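Local coordinates for DUF3247 family protein (PDB 2E12) that is of unknown function but adopts a variant Sm-like fold, which would be consistent with a role in RNA binding, at residues S39-T44 and E77-W82. Sequence-based numbering, arbitrary orientation.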
loop_
_atom_site.group_PDB
_atom_site.type_symbol
_atom_site.label_atom_id
_atom_site.label_comp_id
_atom_site.label_asym_id
_atom_site.label_seq_id
_atom_site.Cartn_x
_atom_site.Cartn_y
_atom_site.Cartn_z
ATOM N N SER A 39 -15.921 -1.018 -15.989
ATOM C CA SER A 39 -17.110 -0.579 -15.272
ATOM C C SER A 39 -16.766 0.202 -14.006
ATOM O O SER A 39 -15.602 0.325 -13.610
ATOM C CB SER A 39 -17.995 -1.783 -14.927
ATOM O OG SER A 39 -17.343 -2.643 -14.006
ATOM N N MET A 40 -17.800 0.735 -13.373
ATOM C CA MET A 40 -17.625 1.515 -12.168
ATOM C C MET A 40 -18.905 1.471 -11.368
ATOM O O MET A 40 -19.998 1.588 -11.918
ATOM C CB MET A 40 -17.257 2.958 -12.527
ATOM C CG MET A 40 -18.074 3.569 -13.657
ATOM S SD MET A 40 -19.782 3.966 -13.221
ATOM C CE MET A 40 -19.617 5.690 -12.711
ATOM N N ILE A 41 -18.758 1.266 -10.065
ATOM C CA ILE A 41 -19.898 1.207 -9.162
ATOM C C ILE A 41 -19.757 2.312 -8.132
ATOM O O ILE A 41 -18.654 2.626 -7.693
ATOM C CB ILE A 41 -19.978 -0.161 -8.441
ATOM C CG1 ILE A 41 -21.198 -0.188 -7.515
ATOM C CG2 ILE A 41 -18.701 -0.408 -7.640
ATOM C CD1 ILE A 41 -21.513 -1.554 -6.936
ATOM N N ALA A 42 -20.876 2.912 -7.757
ATOM C CA ALA A 42 -20.860 3.981 -6.774
ATOM C C ALA A 42 -21.871 3.643 -5.699
ATOM O O ALA A 42 -22.885 3.009 -5.977
ATOM C CB ALA A 42 -21.216 5.289 -7.424
ATOM N N GLY A 43 -21.581 4.055 -4.471
ATOM C CA GLY A 43 -22.494 3.776 -3.388
ATOM C C GLY A 43 -21.858 3.910 -2.032
ATOM O O GLY A 43 -20.845 4.607 -1.868
ATOM N N THR A 44 -22.446 3.235 -1.052
ATOM C CA THR A 44 -21.910 3.289 0.298
ATOM C C THR A 44 -21.244 1.980 0.709
ATOM O O THR A 44 -21.793 0.895 0.509
ATOM C CB THR A 44 -23.014 3.624 1.324
ATOM O OG1 THR A 44 -23.814 4.708 0.842
ATOM C CG2 THR A 44 -22.387 4.051 2.647
ATOM N N GLU A 77 -30.536 -3.248 -4.654
ATOM C CA GLU A 77 -29.814 -4.521 -4.566
ATOM C C GLU A 77 -28.370 -4.358 -4.119
ATOM O O GLU A 77 -27.556 -3.748 -4.831
ATOM C CB GLU A 77 -29.796 -5.238 -5.909
ATOM C CG GLU A 77 -31.134 -5.755 -6.391
ATOM C CD GLU A 77 -30.981 -6.906 -7.380
ATOM O OE1 GLU A 77 -29.956 -6.954 -8.104
ATOM O OE2 GLU A 77 -31.894 -7.760 -7.445
ATOM N N PRO A 78 -28.025 -4.901 -2.938
ATOM C CA PRO A 78 -26.635 -4.767 -2.483
ATOM C C PRO A 78 -25.705 -5.546 -3.423
ATOM O O PRO A 78 -26.113 -6.548 -4.007
ATOM C CB PRO A 78 -26.689 -5.342 -1.073
ATOM C CG PRO A 78 -27.751 -6.419 -1.195
ATOM C CD PRO A 78 -28.821 -5.698 -1.986
ATOM N N GLN A 79 -24.461 -5.099 -3.568
ATOM C CA GLN A 79 -23.518 -5.762 -4.471
ATOM C C GLN A 79 -22.226 -6.166 -3.769
ATOM O O GLN A 79 -21.696 -5.399 -2.978
ATOM C CB GLN A 79 -23.173 -4.822 -5.636
ATOM C CG GLN A 79 -24.118 -3.641 -5.768
ATOM C CD GLN A 79 -24.706 -3.531 -7.158
ATOM O OE1 GLN A 79 -25.675 -2.798 -7.387
ATOM N NE2 GLN A 79 -24.121 -4.264 -8.101
ATOM N N TRP A 80 -21.740 -7.374 -4.057
ATOM C CA TRP A 80 -20.489 -7.878 -3.491
ATOM C C TRP A 80 -19.484 -8.015 -4.621
ATOM O O TRP A 80 -19.802 -8.563 -5.678
ATOM C CB TRP A 80 -20.680 -9.252 -2.835
ATOM C CG TRP A 80 -21.358 -9.208 -1.502
ATOM C CD1 TRP A 80 -22.701 -9.122 -1.265
ATOM C CD2 TRP A 80 -20.726 -9.254 -0.220
ATOM N NE1 TRP A 80 -22.943 -9.116 0.087
ATOM C CE2 TRP A 80 -21.748 -9.195 0.752
ATOM C CE3 TRP A 80 -19.394 -9.339 0.205
ATOM C CZ2 TRP A 80 -21.477 -9.220 2.126
ATOM C CZ3 TRP A 80 -19.126 -9.363 1.571
ATOM C CH2 TRP A 80 -20.164 -9.305 2.513
ATOM N N ILE A 81 -18.270 -7.518 -4.394
ATOM C CA ILE A 81 -17.221 -7.582 -5.403
ATOM C C ILE A 81 -15.904 -8.024 -4.777
ATOM O O ILE A 81 -15.649 -7.739 -3.609
ATOM C CB ILE A 81 -16.996 -6.198 -6.043
ATOM C CG1 ILE A 81 -18.275 -5.724 -6.735
ATOM C CG2 ILE A 81 -15.836 -6.257 -7.025
ATOM C CD1 ILE A 81 -18.144 -4.366 -7.408
ATOM N N TRP A 82 -15.079 -8.731 -5.539
ATOM C CA TRP A 82 -13.777 -9.129 -5.025
ATOM C C TRP A 82 -12.884 -7.921 -5.294
ATOM O O TRP A 82 -12.903 -7.354 -6.389
ATOM C CB TRP A 82 -13.250 -10.382 -5.733
ATOM C CG TRP A 82 -14.019 -11.618 -5.371
ATOM C CD1 TRP A 82 -15.105 -12.126 -6.019
ATOM C CD2 TRP A 82 -13.805 -12.457 -4.230
ATOM N NE1 TRP A 82 -15.584 -13.229 -5.354
ATOM C CE2 TRP A 82 -14.804 -13.456 -4.251
ATOM C CE3 TRP A 82 -12.866 -12.462 -3.190
ATOM C CZ2 TRP A 82 -14.894 -14.452 -3.270
ATOM C CZ3 TRP A 82 -12.955 -13.453 -2.210
ATOM C CH2 TRP A 82 -13.964 -14.434 -2.261
#
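I41 meets Q79 and I81 with both of its branches, one branch for each partner. Its CB is directed toward strand 79-82, and from there the side chain forks. The short branch, CG2, reaches toward I81 and comes within 4.0 Å of I81 CD1, the end of that residue's long branch, methyl to methyl. The long branch runs through CG1, which lies anti to the backbone N (chi1 -179°), and stays extended at chi2 (170°), carrying the terminal CD1 to Q79. There CD1 lies 3.5 Å from Q79 CG and 3.9 Å from Q79 CB, the two side chains running alongside each other and pointing opposite ways. A beta-branched isoleucine suits this place because a single residue can offer a methyl to each of two neighbours. Glutamine suits a partly exposed border because its CB and CG give a methylene surface on which CD1 rests. The backbones stay well apart, with 9.1 Å between the CA atoms of I41 and Q79, so side chains alone bridge the gap. Each strand is hydrogen-bonded within its own sheet, I41 to I33 and I81 to L67. At G43 the chain turns a corner from one sheet into the other; with its backbone angles (162/-157) a CB would press against the carbonyl O of A42. This meeting of edge strands from two antiparallel sheets is consistent with the strongly bent sheet of the Sm-like fold, of which this protein is a variant.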